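Local structure of succinyl-CoA ligase (ADP-forming) subunit alpha (Methanosaeta concilii, 6HXI) at residues I216-Y219 with E220-P223; D292-Q296 with A297-V301; D306-G309 with E310-Q314; Q314-D317 with M318-R322. The protein is a multidomain chain that combines a CoA-ligase region with a citrate synthase-like C-terminal region and holds coenzyme A in the model. All coordinates share one frame; numbering follows the deposited sequence.

Contact 1. Residues I216-Y219 with E220-P223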
loop_
_atom_site.group_PDB
_atom_site.type_symbol
_atom_site.label_atom_id
_atom_site.label_comp_id
_atom_site.label_asym_id
_atom_site.label_seq_id
_atom_site.Cartn_x
_atom_site.Cartn_y
_atom_site.Cartn_z
ATOM N N ILE B 216 3.951 31.778 -58.142
ATOM C CA ILE B 216 4.561 31.822 -59.482
ATOM C C ILE B 216 5.481 33.048 -59.620
ATOM O O ILE B 216 6.577 32.935 -60.195
ATOM C CB ILE B 216 3.526 31.696 -60.644
ATOM C CG1 ILE B 216 2.919 30.277 -60.671
ATOM C CG2 ILE B 216 4.169 32.032 -62.012
ATOM C CD1 ILE B 216 1.753 30.034 -61.642
ATOM N N LEU B 217 5.052 34.198 -59.048
ATOM C CA LEU B 217 5.826 35.447 -59.065
ATOM C C LEU B 217 7.098 35.342 -58.246
ATOM O O LEU B 217 8.096 35.937 -58.628
ATOM C CB LEU B 217 4.996 36.672 -58.643
ATOM C CG LEU B 217 3.921 37.130 -59.615
ATOM C CD1 LEU B 217 3.173 38.325 -59.058
ATOM C CD2 LEU B 217 4.500 37.455 -60.981
ATOM N N ARG B 218 7.077 34.564 -57.147
ATOM C CA ARG B 218 8.263 34.312 -56.335
ATOM C C ARG B 218 9.254 33.449 -57.133
ATOM O O ARG B 218 10.455 33.687 -57.048
ATOM C CB ARG B 218 7.918 33.578 -55.041
ATOM C CG ARG B 218 7.256 34.403 -53.953
ATOM C CD ARG B 218 7.208 33.647 -52.631
ATOM N NE ARG B 218 6.572 32.328 -52.738
ATOM C CZ ARG B 218 7.228 31.175 -52.829
ATOM N NH1 ARG B 218 8.553 31.158 -52.858
ATOM N NH2 ARG B 218 6.565 30.034 -52.929
ATOM N N TYR B 219 8.762 32.437 -57.880
ATOM C CA TYR B 219 9.613 31.564 -58.688
ATOM C C TYR B 219 10.294 32.353 -59.801
ATOM O O TYR B 219 11.424 32.025 -60.164
ATOM C CB TYR B 219 8.807 30.406 -59.299
ATOM C CG TYR B 219 8.041 29.539 -58.322
ATOM C CD1 TYR B 219 8.450 29.415 -56.994
ATOM C CD2 TYR B 219 6.946 28.789 -58.738
ATOM C CE1 TYR B 219 7.755 28.609 -56.096
ATOM C CE2 TYR B 219 6.248 27.971 -57.847
ATOM C CZ TYR B 219 6.665 27.873 -56.532
ATOM O OH TYR B 219 5.979 27.064 -55.661
ATOM N N GLU B 220 9.600 33.391 -60.337
ATOM C CA GLU B 220 10.078 34.275 -61.408
ATOM C C GLU B 220 11.248 35.153 -60.962
ATOM O O GLU B 220 12.089 35.528 -61.794
ATOM C CB GLU B 220 8.942 35.165 -61.916
ATOM C CG GLU B 220 8.590 34.928 -63.376
ATOM C CD GLU B 220 9.567 35.439 -64.424
ATOM O OE1 GLU B 220 9.784 36.670 -64.507
ATOM O OE2 GLU B 220 10.054 34.607 -65.222
ATOM N N ARG B 221 11.282 35.498 -59.656
ATOM C CA ARG B 221 12.323 36.316 -59.041
ATOM C C ARG B 221 13.512 35.464 -58.581
ATOM O O ARG B 221 14.646 35.959 -58.594
ATOM C CB ARG B 221 11.765 37.116 -57.858
ATOM C CG ARG B 221 10.833 38.275 -58.246
ATOM C CD ARG B 221 10.451 39.121 -57.031
ATOM N NE ARG B 221 9.677 38.365 -56.032
ATOM C CZ ARG B 221 9.440 38.775 -54.789
ATOM N NH1 ARG B 221 9.915 39.938 -54.363
ATOM N NH2 ARG B 221 8.729 38.022 -53.960
ATOM N N ASN B 222 13.262 34.192 -58.185
ATOM C CA ASN B 222 14.297 33.269 -57.716
ATOM C C ASN B 222 15.269 32.846 -58.826
ATOM O O ASN B 222 14.849 32.203 -59.785
ATOM C CB ASN B 222 13.678 32.039 -57.015
ATOM C CG ASN B 222 14.624 31.268 -56.107
ATOM O OD1 ASN B 222 15.862 31.323 -56.216
ATOM N ND2 ASN B 222 14.053 30.490 -55.198
ATOM N N PRO B 223 16.579 33.175 -58.694
ATOM C CA PRO B 223 17.556 32.776 -59.738
ATOM C C PRO B 223 17.778 31.267 -59.870
ATOM O O PRO B 223 18.085 30.800 -60.961
ATOM C CB PRO B 223 18.854 33.482 -59.320
ATOM C CG PRO B 223 18.467 34.466 -58.264
ATOM C CD PRO B 223 17.231 33.940 -57.613
#
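Ile216, Leu217 and Arg218 lend their carbonyls to Glu220, Arg221 and Asn222 in the last turn of helix 212-221, a worked example of an alpha-helix giving way to a loop. The backbone bonds carry most of it. Glu220 N binds Ile216 O at 3.1 Å, and Asn222 N binds Arg218 O at 3.1 Å with an N-H...O angle of 144°. Between them Arg221 N is divided, with weak bonds to Leu217 O at 3.4 Å and to Arg218 O at 3.3 Å, which mixes i to i+3 with i to i+4 pairing as the helix runs out.

The polar side-chain ends turn to other partners. Arg218 NH1 makes a salt bridge with Glu198 of strand 196-201 and bonds to Tyr6 O; Tyr219 OH meets Phe174 O, while Glu220 OE2 takes Lys253 N and Thr252 OG1. Tyr219 also packs on Val200 and Ile228, which seats this turn on the six-stranded sheet.

Direct side-chain touch joins the two arginines, whose guanidinium planes stand 69° apart. A bend at chi3 of Arg221 (-64°) folds its head back along the helix, so that Arg218 CG lies at the guanidinium edge, in plane, 3.9 Å from Arg221 NH2.

Contact 2. Residues D292-Q296 with A297-V301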
loop_
_atom_site.group_PDB
_atom_site.type_symbol
_atom_site.label_atom_id
_atom_site.label_comp_id
_atom_site.label_asym_id
_atom_site.label_seq_id
_atom_site.Cartn_x
_atom_site.Cartn_y
_atom_site.Cartn_z
ATOM N N ASP B 292 -7.339 26.523 -72.899
ATOM C CA ASP B 292 -7.274 27.255 -74.167
ATOM C C ASP B 292 -6.622 28.619 -73.972
ATOM O O ASP B 292 -5.706 28.951 -74.722
ATOM C CB ASP B 292 -8.664 27.387 -74.806
ATOM C CG ASP B 292 -9.204 26.113 -75.434
ATOM O OD1 ASP B 292 -8.469 25.088 -75.442
ATOM O OD2 ASP B 292 -10.351 26.140 -75.934
ATOM N N ALA B 293 -7.052 29.382 -72.931
ATOM C CA ALA B 293 -6.491 30.696 -72.591
ATOM C C ALA B 293 -5.012 30.568 -72.186
ATOM O O ALA B 293 -4.232 31.485 -72.435
ATOM C CB ALA B 293 -7.296 31.343 -71.479
ATOM N N PHE B 294 -4.625 29.417 -71.580
ATOM C CA PHE B 294 -3.235 29.133 -71.206
ATOM C C PHE B 294 -2.390 28.902 -72.472
ATOM O O PHE B 294 -1.295 29.453 -72.566
ATOM C CB PHE B 294 -3.132 27.940 -70.243
ATOM C CG PHE B 294 -2.865 28.286 -68.792
ATOM C CD1 PHE B 294 -1.700 28.953 -68.417
ATOM C CD2 PHE B 294 -3.742 27.882 -67.790
ATOM C CE1 PHE B 294 -1.446 29.254 -67.070
ATOM C CE2 PHE B 294 -3.485 28.184 -66.445
ATOM C CZ PHE B 294 -2.345 28.872 -66.094
ATOM N N ARG B 295 -2.909 28.121 -73.444
ATOM C CA ARG B 295 -2.228 27.837 -74.711
ATOM C C ARG B 295 -1.942 29.152 -75.459
ATOM O O ARG B 295 -0.795 29.398 -75.834
ATOM C CB ARG B 295 -3.088 26.907 -75.584
ATOM C CG ARG B 295 -2.512 25.514 -75.773
ATOM C CD ARG B 295 -3.471 24.603 -76.519
ATOM N NE ARG B 295 -4.533 24.081 -75.650
ATOM C CZ ARG B 295 -4.529 22.873 -75.085
ATOM N NH1 ARG B 295 -3.517 22.036 -75.291
ATOM N NH2 ARG B 295 -5.542 22.489 -74.321
ATOM N N GLN B 296 -2.982 30.014 -75.588
ATOM C CA GLN B 296 -2.973 31.328 -76.248
ATOM C C GLN B 296 -2.056 32.362 -75.579
ATOM O O GLN B 296 -1.633 33.310 -76.241
ATOM C CB GLN B 296 -4.405 31.883 -76.352
ATOM C CG GLN B 296 -5.278 31.152 -77.372
ATOM C CD GLN B 296 -6.744 31.461 -77.205
ATOM O OE1 GLN B 296 -7.188 32.605 -77.358
ATOM N NE2 GLN B 296 -7.536 30.440 -76.916
ATOM N N ALA B 297 -1.766 32.195 -74.273
ATOM C CA ALA B 297 -0.889 33.094 -73.505
ATOM C C ALA B 297 0.614 32.765 -73.650
ATOM O O ALA B 297 1.454 33.565 -73.237
ATOM C CB ALA B 297 -1.293 33.099 -72.040
ATOM N N GLY B 298 0.937 31.613 -74.239
ATOM C CA GLY B 298 2.319 31.199 -74.446
ATOM C C GLY B 298 2.846 30.163 -73.475
ATOM O O GLY B 298 4.049 29.893 -73.470
ATOM N N ALA B 299 1.967 29.557 -72.658
ATOM C CA ALA B 299 2.357 28.493 -71.734
ATOM C C ALA B 299 2.499 27.168 -72.517
ATOM O O ALA B 299 1.953 27.035 -73.615
ATOM C CB ALA B 299 1.308 28.336 -70.633
ATOM N N TYR B 300 3.221 26.194 -71.943
ATOM C CA TYR B 300 3.387 24.865 -72.524
ATOM C C TYR B 300 2.259 24.004 -71.935
ATOM O O TYR B 300 2.266 23.683 -70.738
ATOM C CB TYR B 300 4.790 24.322 -72.210
ATOM C CG TYR B 300 5.885 25.130 -72.869
ATOM C CD1 TYR B 300 6.375 26.292 -72.278
ATOM C CD2 TYR B 300 6.413 24.750 -74.099
ATOM C CE1 TYR B 300 7.354 27.066 -72.905
ATOM C CE2 TYR B 300 7.423 25.491 -74.714
ATOM C CZ TYR B 300 7.879 26.659 -74.122
ATOM O OH TYR B 300 8.866 27.403 -74.724
ATOM N N VAL B 301 1.218 23.750 -72.747
ATOM C CA VAL B 301 0.017 23.026 -72.305
ATOM C C VAL B 301 -0.058 21.621 -72.928
ATOM O O VAL B 301 -0.096 21.528 -74.151
ATOM C CB VAL B 301 -1.274 23.862 -72.554
ATOM C CG1 VAL B 301 -2.515 23.161 -71.999
ATOM C CG2 VAL B 301 -1.150 25.268 -71.969
#
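Phe294 O, in the last turn of helix 287-297, receives Ala299 N at 3.3 Å and Ala297 N at 3.3 Å from opposite faces of its carbonyl plane, while Gly298 N returns to Arg295 O at 3.2 Å. With Gly298 at a positive phi of 102°, the long and short bonds back into the turn make a textbook Schellman motif, and a CB at those backbone angles would be pressed against the preceding carbonyl oxygen.

The side chains follow the reversal. Phe294 and Ala299 form the apolar pair that often accompanies this motif, bridging the last turn and the residue after the glycine, with CD1 of Phe294 3.8 Å from CB of Ala299. Farther on, Val301 uses both branches: CG2 meets Phe294 CB at 3.7 Å, and CG1 sits 3.5 Å above one guanidinium face of Arg295, displaced toward its rim. A bend at chi3 of Arg295 (-79°) turns the head over the valine, where NH1 also makes a weak bond to Pro302 O.

Beyond the motif Tyr300 pairs its backbone with Leu255 and Ala257 of strand 255-260, Phe294 wedges between that strand and helix 239-247, and the Tyr300 side chain packs on helix 308-322.

Contact 3. Residues D306-G309 with E310-Q314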
loop_
_atom_site.group_PDB
_atom_site.type_symbol
_atom_site.label_atom_id
_atom_site.label_comp_id
_atom_site.label_asym_id
_atom_site.label_seq_id
_atom_site.Cartn_x
_atom_site.Cartn_y
_atom_site.Cartn_z
ATOM N N ASP B 306 -2.078 12.919 -68.852
ATOM C CA ASP B 306 -1.180 11.827 -69.236
ATOM C C ASP B 306 0.155 12.316 -69.817
ATOM O O ASP B 306 1.209 11.746 -69.485
ATOM C CB ASP B 306 -1.879 10.885 -70.219
ATOM C CG ASP B 306 -2.898 10.000 -69.536
ATOM O OD1 ASP B 306 -3.959 10.519 -69.134
ATOM O OD2 ASP B 306 -2.617 8.797 -69.365
ATOM N N ASP B 307 0.117 13.381 -70.656
ATOM C CA ASP B 307 1.356 13.919 -71.204
ATOM C C ASP B 307 1.876 15.183 -70.437
ATOM O O ASP B 307 2.553 16.000 -71.049
ATOM C CB ASP B 307 1.277 14.136 -72.735
ATOM C CG ASP B 307 0.076 14.890 -73.263
ATOM O OD1 ASP B 307 -1.068 14.472 -72.967
ATOM O OD2 ASP B 307 0.275 15.824 -74.071
ATOM N N TYR B 308 1.640 15.302 -69.086
ATOM C CA TYR B 308 2.181 16.417 -68.272
ATOM C C TYR B 308 3.716 16.291 -68.176
ATOM O O TYR B 308 4.429 17.230 -68.530
ATOM C CB TYR B 308 1.545 16.491 -66.850
ATOM C CG TYR B 308 1.809 17.797 -66.125
ATOM C CD1 TYR B 308 2.964 17.979 -65.365
ATOM C CD2 TYR B 308 0.920 18.864 -66.222
ATOM C CE1 TYR B 308 3.220 19.185 -64.713
ATOM C CE2 TYR B 308 1.161 20.073 -65.565
ATOM C CZ TYR B 308 2.311 20.225 -64.810
ATOM O OH TYR B 308 2.543 21.415 -64.170
ATOM N N GLY B 309 4.197 15.136 -67.707
ATOM C CA GLY B 309 5.620 14.842 -67.558
ATOM C C GLY B 309 6.384 14.995 -68.852
ATOM O O GLY B 309 7.506 15.509 -68.857
ATOM N N GLU B 310 5.769 14.591 -69.966
ATOM C CA GLU B 310 6.419 14.733 -71.266
ATOM C C GLU B 310 6.669 16.218 -71.599
ATOM O O GLU B 310 7.776 16.566 -72.010
ATOM C CB GLU B 310 5.671 13.969 -72.367
ATOM C CG GLU B 310 6.318 14.047 -73.753
ATOM C CD GLU B 310 7.834 13.916 -73.860
ATOM O OE1 GLU B 310 8.428 14.680 -74.657
ATOM O OE2 GLU B 310 8.428 13.060 -73.159
ATOM N N MET B 311 5.678 17.095 -71.333
ATOM C CA MET B 311 5.815 18.541 -71.531
ATOM C C MET B 311 6.939 19.082 -70.607
ATOM O O MET B 311 7.758 19.892 -71.044
ATOM C CB MET B 311 4.472 19.245 -71.278
ATOM C CG MET B 311 4.428 20.678 -71.757
ATOM S SD MET B 311 4.872 20.923 -73.498
ATOM C CE MET B 311 3.515 20.065 -74.321
ATOM N N VAL B 312 7.009 18.569 -69.360
ATOM C CA VAL B 312 8.069 18.911 -68.397
ATOM C C VAL B 312 9.436 18.520 -69.015
ATOM O O VAL B 312 10.346 19.343 -69.032
ATOM C CB VAL B 312 7.816 18.269 -66.990
ATOM C CG1 VAL B 312 9.069 18.273 -66.121
ATOM C CG2 VAL B 312 6.671 18.965 -66.272
ATOM N N ARG B 313 9.542 17.281 -69.552
ATOM C CA ARG B 313 10.737 16.728 -70.203
ATOM C C ARG B 313 11.183 17.592 -71.377
ATOM O O ARG B 313 12.379 17.840 -71.522
ATOM C CB ARG B 313 10.486 15.281 -70.669
ATOM C CG ARG B 313 11.724 14.519 -71.119
ATOM C CD ARG B 313 11.447 13.031 -71.088
ATOM N NE ARG B 313 12.626 12.229 -71.412
ATOM C CZ ARG B 313 12.916 11.055 -70.854
ATOM N NH1 ARG B 313 12.126 10.544 -69.914
ATOM N NH2 ARG B 313 14.000 10.387 -71.226
ATOM N N GLN B 314 10.216 18.073 -72.181
ATOM C CA GLN B 314 10.445 18.910 -73.354
ATOM C C GLN B 314 11.022 20.270 -72.974
ATOM O O GLN B 314 11.973 20.719 -73.610
ATOM C CB GLN B 314 9.146 19.074 -74.153
ATOM C CG GLN B 314 8.951 18.018 -75.225
ATOM C CD GLN B 314 7.595 18.139 -75.868
ATOM O OE1 GLN B 314 6.700 17.337 -75.601
ATOM N NE2 GLN B 314 7.402 19.169 -76.692
HETATM O O HOH W 1 3.993 12.453 -69.568
#
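Gly309, Glu310 and Val312 bear most of the contact in the first turn of helix 308-322, where a helix N-terminus shows how its leading amides can be served without a side-chain cap. Gly309 gives its carbonyl to Arg313 N in a short bond, 2.8 Å with an N-H...O angle of 161°, and Val312 CB presses on the same oxygen at 3.3 Å.

Glu310 meets the preceding residues through its backbone and CB. Its amide donates to a water at 2.8 Å, and that water donates to Asp306 O at 2.9 Å, bridging the loop to the helix start. Asp307 holds the N-cap position, yet its carboxylate makes no capping bond and instead receives Arg303 N and Ser304 N; a weak bond from Met311 N reaches its carbonyl. The nearby helix start may add a little to the stabilisation of the Asp307 carboxylate, which those two outside amides already hold. On the loop side, Asp306 OD2 makes a weak bond to His408 of the neighbouring citrate lyase chain.

Val312 closes the turn: its amide binds Tyr308 O at 3.0 Å, in the carbonyl plane. The Tyr308 ring is itself packed on strands 227-233 and 255-260. With Val312 CG1 anti to its backbone N (chi1 164°), CG2 is directed back along the helix, where it approaches the tyrosine ring obliquely, 3.8 Å from Tyr308 CE1.

Contact 4. Residues Q314-D317 with M318-R322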
loop_
_atom_site.group_PDB
_atom_site.type_symbol
_atom_site.label_atom_id
_atom_site.label_comp_id
_atom_site.label_asym_id
_atom_site.label_seq_id
_atom_site.Cartn_x
_atom_site.Cartn_y
_atom_site.Cartn_z
ATOM N N GLN B 314 10.216 18.073 -72.181
ATOM C CA GLN B 314 10.445 18.910 -73.354
ATOM C C GLN B 314 11.022 20.270 -72.974
ATOM O O GLN B 314 11.973 20.719 -73.610
ATOM C CB GLN B 314 9.146 19.074 -74.153
ATOM C CG GLN B 314 8.951 18.018 -75.225
ATOM C CD GLN B 314 7.595 18.139 -75.868
ATOM O OE1 GLN B 314 6.700 17.337 -75.601
ATOM N NE2 GLN B 314 7.402 19.169 -76.692
ATOM N N VAL B 315 10.437 20.917 -71.948
ATOM C CA VAL B 315 10.858 22.232 -71.464
ATOM C C VAL B 315 12.222 22.159 -70.752
ATOM O O VAL B 315 13.048 23.052 -70.948
ATOM C CB VAL B 315 9.763 22.917 -70.614
ATOM C CG1 VAL B 315 10.262 24.224 -70.028
ATOM C CG2 VAL B 315 8.507 23.167 -71.446
ATOM N N TYR B 316 12.458 21.095 -69.944
ATOM C CA TYR B 316 13.729 20.879 -69.257
ATOM C C TYR B 316 14.850 20.679 -70.299
ATOM O O TYR B 316 15.874 21.361 -70.218
ATOM C CB TYR B 316 13.639 19.704 -68.245
ATOM C CG TYR B 316 14.966 19.309 -67.621
ATOM C CD1 TYR B 316 15.512 20.040 -66.567
ATOM C CD2 TYR B 316 15.672 18.200 -68.083
ATOM C CE1 TYR B 316 16.750 19.701 -66.017
ATOM C CE2 TYR B 316 16.913 17.856 -67.545
ATOM C CZ TYR B 316 17.446 18.607 -66.510
ATOM O OH TYR B 316 18.666 18.263 -65.971
ATOM N N ASP B 317 14.629 19.798 -71.300
ATOM C CA ASP B 317 15.590 19.518 -72.376
ATOM C C ASP B 317 15.982 20.787 -73.114
ATOM O O ASP B 317 17.156 20.956 -73.431
ATOM C CB ASP B 317 15.060 18.456 -73.355
ATOM C CG ASP B 317 15.149 17.014 -72.860
ATOM O OD1 ASP B 317 15.617 16.798 -71.711
ATOM O OD2 ASP B 317 14.736 16.102 -73.611
ATOM N N MET B 318 15.018 21.691 -73.352
ATOM C CA MET B 318 15.232 22.987 -73.991
ATOM C C MET B 318 16.170 23.853 -73.131
ATOM O O MET B 318 17.051 24.509 -73.683
ATOM C CB MET B 318 13.879 23.670 -74.221
ATOM C CG MET B 318 13.961 25.115 -74.657
ATOM S SD MET B 318 12.312 25.867 -74.668
ATOM C CE MET B 318 12.086 26.226 -72.936
ATOM N N LEU B 319 16.016 23.817 -71.784
ATOM C CA LEU B 319 16.885 24.570 -70.871
ATOM C C LEU B 319 18.294 23.981 -70.838
ATOM O O LEU B 319 19.258 24.740 -70.697
ATOM C CB LEU B 319 16.313 24.652 -69.452
ATOM C CG LEU B 319 14.954 25.331 -69.252
ATOM C CD1 LEU B 319 14.426 25.023 -67.880
ATOM C CD2 LEU B 319 15.039 26.836 -69.414
ATOM N N LEU B 320 18.408 22.630 -70.994
ATOM C CA LEU B 320 19.681 21.891 -71.055
ATOM C C LEU B 320 20.493 22.250 -72.298
ATOM O O LEU B 320 21.715 22.359 -72.197
ATOM C CB LEU B 320 19.442 20.380 -71.074
ATOM C CG LEU B 320 19.623 19.580 -69.791
ATOM C CD1 LEU B 320 19.614 18.105 -70.116
ATOM C CD2 LEU B 320 20.946 19.902 -69.079
ATOM N N THR B 321 19.820 22.373 -73.476
ATOM C CA THR B 321 20.429 22.713 -74.776
ATOM C C THR B 321 21.031 24.117 -74.725
ATOM O O THR B 321 22.207 24.295 -75.029
ATOM C CB THR B 321 19.415 22.590 -75.956
ATOM O OG1 THR B 321 18.408 23.616 -75.888
ATOM C CG2 THR B 321 18.789 21.204 -76.078
ATOM N N ARG B 322 20.213 25.099 -74.312
ATOM C CA ARG B 322 20.548 26.514 -74.157
ATOM C C ARG B 322 21.580 26.741 -73.030
ATOM O O ARG B 322 22.186 27.812 -72.953
ATOM C CB ARG B 322 19.257 27.300 -73.882
ATOM C CG ARG B 322 19.245 28.698 -74.463
ATOM C CD ARG B 322 17.834 29.235 -74.522
ATOM N NE ARG B 322 17.110 28.741 -75.695
ATOM C CZ ARG B 322 15.794 28.567 -75.747
ATOM N NH1 ARG B 322 15.040 28.826 -74.683
ATOM N NH2 ARG B 322 15.220 28.123 -76.858
#
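Tyr316 presents the ring of this contact, and Leu320, one turn later, leans against it obliquely: CD1 of Leu320 lies 3.7 Å from CE2 of Tyr316, with Leu320 CG next at 3.9 Å from the same atom. With CG anti to the backbone N (chi1 173°), the ring leans forward along the helix toward the next turn, and its outer end, CE2 and CZ, meets the leucine. Elsewhere the Tyr316 side chain touches Ser193, Asp194 and Met227.

A second pair occupies a different flank. Val315 and Met318 run side by side and point the same way, their closest side-chain approach being CG1 of Val315 to CE of Met318 at 4.0 Å. The methionine chain is extended as far as its sulfur and then bends at chi3 (80°), which brings the terminal methyl back to the valine.

Beneath both pairs runs a regular stretch of alpha-helix 308-322, which lies against strand 227-233 of an alpha/beta domain through Val315, Tyr316 and Leu319 on Met227. Four successive i to i+4 bonds hold it, from Met318 N to Gln314 O through to Thr321 N to Asp317 O. Of these, Leu320 N to Tyr316 O is the shortest at 2.9 Å and lies in the carbonyl plane.

Farther along, Thr321 turns its hydroxyl back on the backbone: OG1 donates to Met318 O at 2.7 Å. That oxygen also takes Arg322 N at 3.3 Å from the same face of its plane, while CG2 of Thr321 presses on Asp317 O at 3.1 Å.

Overall arrangement
All four contacts are local and partly buried, and differ chiefly in their place along a helix. Contacts 3 and 4 share helix 308-322: contact 3 is its water-bridged start, contact 4 its regular later part. Both bury one face, Tyr308 and Val312 in the first, Val315, Tyr316 and Leu319 in the second, and expose Glu310, Asp317 and Thr321. Contacts 1 and 2 are helix ends: the first pairs buried Arg218, salt-bridged to Glu198 outside the contact, with exposed Arg221; the second, a glycine-turned reversal, buries Phe294 and Val301. Tyr300 of contact 2 packs on contacts 3 and 4, its CB 3.6 Å from Met311 SD. Contact 1 touches none, although strand 227-233 meets contacts 1, 3 and 4.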